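PDB 2P9X: nitrosopumilus output domain-containing protein from Pyrococcus horikoshii, which is of unknown function but binds zinc ions and forms a compact, all-helical Nitrosopumilus output domain that assembles into a tetramer. Local coordinates for residues S2-L8 against I93-E99; V26-L31 against A52-F57; P46-K50 against L86-V90. All coordinates share one frame; numbering follows the deposited sequence.

Overall arrangement
Residues 2-8 cover the start of helix 3-19 and meet residues 93-99 at the far end of the chain, so contact 1 closes a loop around nearly the whole domain. Contact 2 closes the loop between helix 23-35 and helix 46-57, on the opposite side of the chain's centre, about 24 Å from contact 1 between centres. Contact 3 closes the one from the start of helix 46-57 to helix 86-97. Both nest within contact 1 yet cross each other, their segments alternating along the sequence. Phe-49 packs on Leu-27 and Leu-31, and Leu-8 on Leu-89 and Val-90, making contact 3 the bridge between the other two.

Contact 1. Residues S2-L8 against I93-E99; sequences SKGRDIL and IRKIYGE. With ZN (zinc ion), chain F; ACT (acetate ion), chain E.
Glu-99, the last residue of the chain, meets Gly-4 in the first turn of helix 3-19, so this is a polar and apolar junction between the two chain ends. Glu-99 OE2 accepts a hydrogen bond from Gly-4 N (2.7 Å, N-H...O angle 161°) through its syn lone pair, while OE1 is bonded to the hydroxyl of Tyr-43. The other helix comes close because Gly-4 has no side chain: Ile-93 CG2 sits 3.5 Å from Gly-4 CA, where a beta carbon would collide with it and with Glu-99 OE1. The Tyr-97 ring is sandwiched, with Ile-96 CG2 over the centre of one face and Lys-3 CB over the opposite face, offset toward the rim. The Ile-7 and Tyr-97 side chains cross at about a right angle, CD1 of Ile-7 meeting the phenolic end obliquely. Deeper in, Leu-8 CB packs 4.0 Å from Ile-93 CD1, and Leu-73 of helix 59-76 touches both residues.

Ser-2 illustrates how one residue can serve several partners. Ser-2 OG lies between the backbone N and carbonyl carbon (chi1 62°), from where it accepts Arg-5 N at 3.1 Å in an ST motif. Ser-2 N binds zinc at 2.1 Å, and OXT of an acetate, probably from the crystallisation liquor, lies 2.0 Å from the metal. The other acetate oxygen, O, accepts from Arg-5 NH1 (3.0 Å), whose NE pairs with Asp-44. Joined to the amino end of helix 3-19, the Glu-99 carboxylate would probably be favoured in its charged form.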
loop_
_atom_site.group_PDB
_atom_site.type_symbol
_atom_site.label_atom_id
_atom_site.label_comp_id
_atom_site.label_asym_id
_atom_site.label_seq_id
_atom_site.Cartn_x
_atom_site.Cartn_y
_atom_site.Cartn_z
ATOM N N SER A 2 -28.781 -10.944 9.269
ATOM C CA SER A 2 -29.221 -10.667 10.665
ATOM C C SER A 2 -29.057 -9.192 10.978
ATOM O O SER A 2 -28.445 -8.444 10.214
ATOM C CB SER A 2 -28.373 -11.471 11.646
ATOM O OG SER A 2 -27.006 -11.093 11.545
ATOM N N LYS A 3 -29.600 -8.775 12.115
ATOM C CA LYS A 3 -29.482 -7.387 12.528
ATOM C C LYS A 3 -28.006 -7.012 12.679
ATOM O O LYS A 3 -27.586 -5.937 12.258
ATOM C CB LYS A 3 -30.218 -7.167 13.857
ATOM C CG LYS A 3 -31.737 -7.213 13.725
ATOM C CD LYS A 3 -32.452 -7.030 15.058
ATOM C CE LYS A 3 -32.312 -8.252 15.952
ATOM N NZ LYS A 3 -33.140 -8.113 17.188
ATOM N N GLY A 4 -27.219 -7.904 13.274
ATOM C CA GLY A 4 -25.805 -7.617 13.467
ATOM C C GLY A 4 -25.013 -7.579 12.170
ATOM O O GLY A 4 -24.135 -6.731 11.988
ATOM N N ARG A 5 -25.323 -8.496 11.260
ATOM C CA ARG A 5 -24.626 -8.557 9.979
ATOM C C ARG A 5 -24.939 -7.297 9.180
ATOM O O ARG A 5 -24.062 -6.718 8.537
ATOM C CB ARG A 5 -25.073 -9.804 9.214
ATOM C CG ARG A 5 -24.324 -10.103 7.906
ATOM C CD ARG A 5 -24.709 -11.508 7.444
ATOM N NE ARG A 5 -23.954 -12.021 6.300
ATOM C CZ ARG A 5 -24.303 -11.859 5.026
ATOM N NH1 ARG A 5 -25.396 -11.181 4.714
ATOM N NH2 ARG A 5 -23.585 -12.430 4.065
ATOM N N ASP A 6 -26.198 -6.878 9.222
ATOM C CA ASP A 6 -26.634 -5.679 8.512
ATOM C C ASP A 6 -25.939 -4.438 9.068
ATOM O O ASP A 6 -25.375 -3.643 8.318
ATOM C CB ASP A 6 -28.158 -5.541 8.633
ATOM C CG ASP A 6 -28.688 -4.279 7.981
ATOM O OD1 ASP A 6 -28.261 -3.968 6.853
ATOM O OD2 ASP A 6 -29.545 -3.612 8.594
ATOM N N ILE A 7 -25.959 -4.284 10.388
ATOM C CA ILE A 7 -25.339 -3.125 11.020
ATOM C C ILE A 7 -23.831 -3.056 10.799
ATOM O O ILE A 7 -23.284 -1.983 10.523
ATOM C CB ILE A 7 -25.631 -3.099 12.531
ATOM C CG1 ILE A 7 -27.135 -2.935 12.757
ATOM C CG2 ILE A 7 -24.886 -1.952 13.185
ATOM C CD1 ILE A 7 -27.562 -3.133 14.203
ATOM N N LEU A 8 -23.146 -4.186 10.911
ATOM C CA LEU A 8 -21.700 -4.156 10.706
ATOM C C LEU A 8 -21.361 -3.838 9.253
ATOM O O LEU A 8 -20.508 -3.001 8.978
ATOM C CB LEU A 8 -21.057 -5.488 11.098
ATOM C CG LEU A 8 -19.543 -5.544 10.856
ATOM C CD1 LEU A 8 -18.865 -4.394 11.583
ATOM C CD2 LEU A 8 -18.988 -6.877 11.333
ATOM N N ILE A 93 -20.881 -8.250 18.762
ATOM C CA ILE A 93 -22.135 -7.929 18.085
ATOM C C ILE A 93 -23.088 -9.123 18.157
ATOM O O ILE A 93 -24.288 -8.957 18.378
ATOM C CB ILE A 93 -21.900 -7.574 16.605
ATOM C CG1 ILE A 93 -21.164 -6.238 16.500
ATOM C CG2 ILE A 93 -23.238 -7.506 15.870
ATOM C CD1 ILE A 93 -20.788 -5.871 15.070
ATOM N N ARG A 94 -22.555 -10.325 17.965
ATOM C CA ARG A 94 -23.379 -11.525 18.025
ATOM C C ARG A 94 -23.937 -11.720 19.435
ATOM O O ARG A 94 -25.051 -12.211 19.604
ATOM C CB ARG A 94 -22.569 -12.749 17.589
ATOM C CG ARG A 94 -22.241 -12.757 16.097
ATOM C CD ARG A 94 -21.303 -13.895 15.731
ATOM N NE ARG A 94 -21.885 -15.210 15.984
ATOM C CZ ARG A 94 -22.787 -15.796 15.205
ATOM N NH1 ARG A 94 -23.221 -15.189 14.108
ATOM N NH2 ARG A 94 -23.252 -16.997 15.521
ATOM N N LYS A 95 -23.168 -11.324 20.446
ATOM C CA LYS A 95 -23.629 -11.456 21.824
ATOM C C LYS A 95 -24.725 -10.437 22.116
ATOM O O LYS A 95 -25.695 -10.738 22.817
ATOM C CB LYS A 95 -22.466 -11.261 22.804
ATOM C CG LYS A 95 -21.402 -12.340 22.719
ATOM C CD LYS A 95 -20.346 -12.174 23.799
ATOM C CE LYS A 95 -19.278 -13.254 23.692
ATOM N NZ LYS A 95 -18.217 -13.091 24.724
ATOM N N ILE A 96 -24.574 -9.235 21.572
ATOM C CA ILE A 96 -25.558 -8.179 21.775
ATOM C C ILE A 96 -26.917 -8.540 21.176
ATOM O O ILE A 96 -27.955 -8.303 21.794
ATOM C CB ILE A 96 -25.078 -6.845 21.151
ATOM C CG1 ILE A 96 -23.884 -6.304 21.941
ATOM C CG2 ILE A 96 -26.212 -5.832 21.132
ATOM C CD1 ILE A 96 -23.306 -5.020 21.378
ATOM N N TYR A 97 -26.906 -9.122 19.981
ATOM C CA TYR A 97 -28.146 -9.488 19.298
ATOM C C TYR A 97 -28.561 -10.945 19.466
ATOM O O TYR A 97 -29.595 -11.365 18.941
ATOM C CB TYR A 97 -28.024 -9.156 17.810
ATOM C CG TYR A 97 -27.866 -7.679 17.554
ATOM C CD1 TYR A 97 -28.949 -6.812 17.700
ATOM C CD2 TYR A 97 -26.625 -7.134 17.232
ATOM C CE1 TYR A 97 -28.798 -5.441 17.540
ATOM C CE2 TYR A 97 -26.462 -5.761 17.068
ATOM C CZ TYR A 97 -27.551 -4.922 17.227
ATOM O OH TYR A 97 -27.392 -3.564 17.103
ATOM N N GLY A 98 -27.759 -11.712 20.200
ATOM C CA GLY A 98 -28.071 -13.112 20.407
ATOM C C GLY A 98 -28.092 -13.867 19.093
ATOM O O GLY A 98 -29.013 -14.638 18.823
ATOM N N GLU A 99 -27.071 -13.640 18.272
ATOM C CA GLU A 99 -26.969 -14.293 16.972
ATOM C C GLU A 99 -25.883 -15.359 16.992
ATOM O O GLU A 99 -25.189 -15.469 18.026
ATOM C CB GLU A 99 -26.629 -13.266 15.894
ATOM C CG GLU A 99 -27.462 -12.013 15.961
ATOM C CD GLU A 99 -27.041 -10.985 14.936
ATOM O OE1 GLU A 99 -25.863 -10.999 14.528
ATOM O OE2 GLU A 99 -27.890 -10.159 14.546
ATOM O OXT GLU A 99 -25.738 -16.059 15.967
HETATM ZN ZN ZN F . -30.018 -10.099 7.802
HETATM C C ACT E . -27.993 -8.903 6.361
HETATM O O ACT E . -27.472 -10.026 6.524
HETATM O OXT ACT E . -29.131 -8.583 6.774
HETATM C CH3 ACT E . -27.183 -7.843 5.611
#

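Contact 2. Residues V26-L31 against A52-F57; sequences VLEAHL and AVSKLF
His-30 reaches from helix 23-35 to the backbone of helix 46-57, its NE2 donating to Ala-52 O at 2.8 Å. The bond is bent (N-H...O angle 134°), with the donor above the carbonyl plane. Ala-52 O also receives a weak bond from Leu-56 N in its own helix. With CG anti to the backbone N (chi1 176°), the imidazole is laid against Leu-56, whose CB stands 3.8 Å from the ring centroid in a CH-pi contact over the face. This is the dense part: Leu-31 CD2 presses on Ala-52 CB (3.5 Å), and Leu-27 CD1 touches both Leu-56 CD2 (3.9 Å) and Val-53 CG2 (4.1 Å). In this strand-free, all-alpha fold the N-to-C directions of the two segments differ by 112°, and their junction is built into the tetramer, since His-30 ND1 is hydrogen-bonded to Tyr-60 OH of the second subunit. Val-26 makes a lighter touch, CG1 lying 4.2 Å from Phe-57 CZ; it also packs on Tyr-60 of the fourth subunit and His-30 of the third. At the partly exposed margin Lys-55 touches the imidazole edge with CB and extends past it to a salt bridge with Glu-51, beside Glu-59 of the second subunit.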
loop_
_atom_site.group_PDB
_atom_site.type_symbol
_atom_site.label_atom_id
_atom_site.label_comp_id
_atom_site.label_asym_id
_atom_site.label_seq_id
_atom_site.Cartn_x
_atom_site.Cartn_y
_atom_site.Cartn_z
ATOM N N VAL A 26 -12.891 -0.219 -5.037
ATOM C CA VAL A 26 -11.596 -0.886 -5.046
ATOM C C VAL A 26 -11.580 -2.114 -4.143
ATOM O O VAL A 26 -11.168 -3.200 -4.565
ATOM C CB VAL A 26 -10.481 0.105 -4.641
ATOM C CG1 VAL A 26 -9.167 -0.626 -4.402
ATOM C CG2 VAL A 26 -10.312 1.139 -5.753
ATOM N N LEU A 27 -12.028 -1.964 -2.903
ATOM C CA LEU A 27 -12.028 -3.117 -2.009
ATOM C C LEU A 27 -12.984 -4.193 -2.519
ATOM O O LEU A 27 -12.671 -5.377 -2.470
ATOM C CB LEU A 27 -12.412 -2.701 -0.583
ATOM C CG LEU A 27 -12.460 -3.826 0.462
ATOM C CD1 LEU A 27 -11.159 -4.616 0.484
ATOM C CD2 LEU A 27 -12.727 -3.198 1.832
ATOM N N GLU A 28 -14.146 -3.790 -3.018
ATOM C CA GLU A 28 -15.096 -4.780 -3.514
ATOM C C GLU A 28 -14.561 -5.527 -4.732
ATOM O O GLU A 28 -14.804 -6.718 -4.888
ATOM C CB GLU A 28 -16.440 -4.122 -3.810
ATOM C CG GLU A 28 -17.310 -4.093 -2.564
ATOM C CD GLU A 28 -18.398 -3.058 -2.606
ATOM O OE1 GLU A 28 -18.533 -2.362 -3.635
ATOM O OE2 GLU A 28 -19.112 -2.925 -1.585
ATOM N N ALA A 29 -13.820 -4.838 -5.591
ATOM C CA ALA A 29 -13.252 -5.516 -6.753
ATOM C C ALA A 29 -12.260 -6.570 -6.273
ATOM O O ALA A 29 -12.194 -7.674 -6.812
ATOM C CB ALA A 29 -12.547 -4.515 -7.654
ATOM N N HIS A 30 -11.473 -6.211 -5.264
ATOM C CA HIS A 30 -10.484 -7.116 -4.692
ATOM C C HIS A 30 -11.139 -8.336 -4.048
ATOM O O HIS A 30 -10.727 -9.465 -4.287
ATOM C CB HIS A 30 -9.654 -6.369 -3.652
ATOM C CG HIS A 30 -8.672 -7.232 -2.929
ATOM N ND1 HIS A 30 -7.569 -7.785 -3.545
ATOM C CD2 HIS A 30 -8.610 -7.616 -1.632
ATOM C CE1 HIS A 30 -6.868 -8.468 -2.658
ATOM N NE2 HIS A 30 -7.479 -8.382 -1.488
ATOM N N LEU A 31 -12.166 -8.115 -3.235
ATOM C CA LEU A 31 -12.838 -9.237 -2.574
ATOM C C LEU A 31 -13.560 -10.137 -3.560
ATOM O O LEU A 31 -13.622 -11.348 -3.375
ATOM C CB LEU A 31 -13.836 -8.728 -1.527
ATOM C CG LEU A 31 -13.220 -7.960 -0.354
ATOM C CD1 LEU A 31 -14.351 -7.402 0.506
ATOM C CD2 LEU A 31 -12.312 -8.873 0.467
ATOM N N ALA A 52 -7.690 -10.525 3.693
ATOM C CA ALA A 52 -7.907 -9.996 2.347
ATOM C C ALA A 52 -7.504 -8.534 2.216
ATOM O O ALA A 52 -6.892 -8.146 1.229
ATOM C CB ALA A 52 -9.373 -10.166 1.937
ATOM N N VAL A 53 -7.864 -7.709 3.196
ATOM C CA VAL A 53 -7.497 -6.302 3.137
ATOM C C VAL A 53 -5.977 -6.164 3.238
ATOM O O VAL A 53 -5.378 -5.298 2.598
ATOM C CB VAL A 53 -8.165 -5.500 4.277
ATOM C CG1 VAL A 53 -7.774 -4.032 4.187
ATOM C CG2 VAL A 53 -9.674 -5.669 4.200
ATOM N N SER A 54 -5.351 -7.016 4.046
ATOM C CA SER A 54 -3.903 -6.974 4.198
ATOM C C SER A 54 -3.243 -7.315 2.861
ATOM O O SER A 54 -2.208 -6.756 2.516
ATOM C CB SER A 54 -3.439 -7.967 5.271
ATOM O OG SER A 54 -2.045 -7.826 5.510
ATOM N N LYS A 55 -3.849 -8.223 2.103
ATOM C CA LYS A 55 -3.283 -8.585 0.803
ATOM C C LYS A 55 -3.425 -7.446 -0.203
ATOM O O LYS A 55 -2.636 -7.327 -1.135
ATOM C CB LYS A 55 -3.942 -9.854 0.264
ATOM C CG LYS A 55 -3.318 -11.117 0.831
ATOM C CD LYS A 55 -4.156 -12.346 0.559
ATOM C CE LYS A 55 -3.503 -13.576 1.174
ATOM N NZ LYS A 55 -4.347 -14.790 1.009
ATOM N N LEU A 56 -4.418 -6.591 0.001
ATOM C CA LEU A 56 -4.631 -5.470 -0.901
ATOM C C LEU A 56 -3.673 -4.302 -0.674
ATOM O O LEU A 56 -3.016 -3.837 -1.607
ATOM C CB LEU A 56 -6.076 -4.974 -0.769
ATOM C CG LEU A 56 -6.481 -3.743 -1.585
ATOM C CD1 LEU A 56 -6.260 -3.984 -3.073
ATOM C CD2 LEU A 56 -7.950 -3.436 -1.311
ATOM N N PHE A 57 -3.576 -3.848 0.573
ATOM C CA PHE A 57 -2.747 -2.693 0.907
ATOM C C PHE A 57 -1.629 -2.922 1.915
ATOM O O PHE A 57 -0.873 -2.001 2.201
ATOM C CB PHE A 57 -3.630 -1.574 1.463
ATOM C CG PHE A 57 -4.651 -1.047 0.494
ATOM C CD1 PHE A 57 -4.260 -0.491 -0.716
ATOM C CD2 PHE A 57 -6.004 -1.042 0.832
ATOM C CE1 PHE A 57 -5.201 0.075 -1.580
ATOM C CE2 PHE A 57 -6.955 -0.476 -0.024
ATOM C CZ PHE A 57 -6.549 0.083 -1.228
#

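Contact 3. Residues P46-K50 against L86-V90; sequences PQKFK and LEELV
Lys-50 NZ and Leu-86 N converge on one oxygen, Glu-66 OE2 of helix 59-76, the first by a salt bridge and the second by a hydrogen bond. Lys-50 NZ also faces Glu-87 OE1 at 3.6 Å, a long salt bridge, so the ammonium has a second, more distant carboxylate partner in Glu-87. Glu-87 OE1 is buried and accepts no hydrogen bond in the model; Lys-50, although too far for a good bond, is likely to offset part of its charge. A bend at chi2 (95°) turns the Glu-87 carboxylate toward the other helix, where OE2 rests 3.6 Å from Gln-47 CB and the aliphatic CG lies beside Pro-46. With an alanine in place of Glu-87, Lys-50 would probably lose its second, long-range carboxylate, and the flank of the Pro-46 ring part of its cover.

The rest of the contact is apolar. The ring of Pro-46 wedges against three residues of helix 86-97, with CB 3.8 Å from Leu-86 CG, CG 3.8 Å from Val-90 CG2, and Glu-87 alongside. Leu-86 CD2 approaches Phe-49 CD2 to 3.5 Å, the two side chains meeting at about a right angle, while the Lys-50 and Leu-86 side chains lie alongside and head opposite ways, CD of Lys-50 against CB of Leu-86. One long salt bridge thus flanks an apolar seam between segments running roughly antiparallel, 147° between their directions, a helix-helix packing of the kind that builds an all-alpha domain.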
loop_
_atom_site.group_PDB
_atom_site.type_symbol
_atom_site.label_atom_id
_atom_site.label_comp_id
_atom_site.label_asym_id
_atom_site.label_seq_id
_atom_site.Cartn_x
_atom_site.Cartn_y
_atom_site.Cartn_z
ATOM N N PRO A 46 -14.510 -12.599 9.773
ATOM C CA PRO A 46 -13.631 -11.456 10.044
ATOM C C PRO A 46 -12.142 -11.698 9.820
ATOM O O PRO A 46 -11.443 -10.830 9.293
ATOM C CB PRO A 46 -13.971 -11.079 11.492
ATOM C CG PRO A 46 -14.670 -12.264 12.097
ATOM C CD PRO A 46 -15.385 -12.874 10.927
ATOM N N GLN A 47 -11.650 -12.872 10.203
ATOM C CA GLN A 47 -10.238 -13.171 10.006
ATOM C C GLN A 47 -9.888 -13.180 8.515
ATOM O O GLN A 47 -8.856 -12.641 8.111
ATOM C CB GLN A 47 -9.875 -14.522 10.640
ATOM C CG GLN A 47 -8.446 -14.965 10.340
ATOM C CD GLN A 47 -8.036 -16.225 11.088
ATOM O OE1 GLN A 47 -7.003 -16.825 10.787
ATOM N NE2 GLN A 47 -8.834 -16.622 12.074
ATOM N N LYS A 48 -10.748 -13.782 7.699
ATOM C CA LYS A 48 -10.507 -13.844 6.259
ATOM C C LYS A 48 -10.599 -12.446 5.647
ATOM O O LYS A 48 -9.839 -12.102 4.742
ATOM C CB LYS A 48 -11.518 -14.778 5.590
ATOM C CG LYS A 48 -11.247 -15.033 4.115
ATOM C CD LYS A 48 -12.108 -16.161 3.566
ATOM C CE LYS A 48 -11.797 -17.480 4.259
ATOM N NZ LYS A 48 -10.362 -17.861 4.122
ATOM N N PHE A 49 -11.530 -11.640 6.149
ATOM C CA PHE A 49 -11.700 -10.281 5.649
ATOM C C PHE A 49 -10.429 -9.485 5.958
ATOM O O PHE A 49 -9.902 -8.773 5.097
ATOM C CB PHE A 49 -12.929 -9.628 6.308
ATOM C CG PHE A 49 -13.113 -8.173 5.962
ATOM C CD1 PHE A 49 -13.812 -7.802 4.817
ATOM C CD2 PHE A 49 -12.583 -7.176 6.774
ATOM C CE1 PHE A 49 -13.979 -6.457 4.484
ATOM C CE2 PHE A 49 -12.746 -5.821 6.452
ATOM C CZ PHE A 49 -13.445 -5.465 5.304
ATOM N N LYS A 50 -9.928 -9.614 7.185
ATOM C CA LYS A 50 -8.716 -8.904 7.573
ATOM C C LYS A 50 -7.549 -9.337 6.695
ATOM O O LYS A 50 -6.769 -8.506 6.227
ATOM C CB LYS A 50 -8.396 -9.169 9.046
ATOM C CG LYS A 50 -9.192 -8.282 9.988
ATOM C CD LYS A 50 -8.936 -8.625 11.454
ATOM C CE LYS A 50 -7.478 -8.951 11.717
ATOM N NZ LYS A 50 -7.042 -8.503 13.071
ATOM N N LEU A 86 -11.343 -7.013 14.847
ATOM C CA LEU A 86 -12.589 -7.235 14.130
ATOM C C LEU A 86 -13.252 -8.537 14.596
ATOM O O LEU A 86 -14.478 -8.615 14.674
ATOM C CB LEU A 86 -12.331 -7.276 12.619
ATOM C CG LEU A 86 -13.557 -7.331 11.706
ATOM C CD1 LEU A 86 -14.394 -6.065 11.875
ATOM C CD2 LEU A 86 -13.097 -7.464 10.266
ATOM N N GLU A 87 -12.444 -9.553 14.907
ATOM C CA GLU A 87 -12.982 -10.832 15.371
ATOM C C GLU A 87 -13.738 -10.641 16.676
ATOM O O GLU A 87 -14.841 -11.170 16.849
ATOM C CB GLU A 87 -11.869 -11.865 15.581
ATOM C CG GLU A 87 -11.241 -12.358 14.298
ATOM C CD GLU A 87 -9.984 -11.598 13.934
ATOM O OE1 GLU A 87 -9.893 -10.395 14.257
ATOM O OE2 GLU A 87 -9.091 -12.210 13.317
ATOM N N GLU A 88 -13.143 -9.890 17.597
ATOM C CA GLU A 88 -13.790 -9.623 18.876
ATOM C C GLU A 88 -15.033 -8.770 18.657
ATOM O O GLU A 88 -16.032 -8.918 19.364
ATOM C CB GLU A 88 -12.839 -8.891 19.822
ATOM C CG GLU A 88 -11.687 -9.737 20.317
ATOM C CD GLU A 88 -10.733 -8.963 21.210
ATOM O OE1 GLU A 88 -10.969 -7.757 21.447
ATOM O OE2 GLU A 88 -9.744 -9.567 21.672
ATOM N N LEU A 89 -14.970 -7.871 17.673
ATOM C CA LEU A 89 -16.095 -6.990 17.375
ATOM C C LEU A 89 -17.304 -7.788 16.896
ATOM O O LEU A 89 -18.437 -7.524 17.307
ATOM C CB LEU A 89 -15.699 -5.963 16.307
ATOM C CG LEU A 89 -16.742 -4.892 15.974
ATOM C CD1 LEU A 89 -16.931 -3.962 17.171
ATOM C CD2 LEU A 89 -16.302 -4.103 14.745
ATOM N N VAL A 90 -17.064 -8.760 16.021
ATOM C CA VAL A 90 -18.139 -9.593 15.502
ATOM C C VAL A 90 -18.699 -10.448 16.632
ATOM O O VAL A 90 -19.910 -10.646 16.733
ATOM C CB VAL A 90 -17.633 -10.500 14.355
ATOM C CG1 VAL A 90 -18.698 -11.517 13.970
ATOM C CG2 VAL A 90 -17.272 -9.634 13.146
#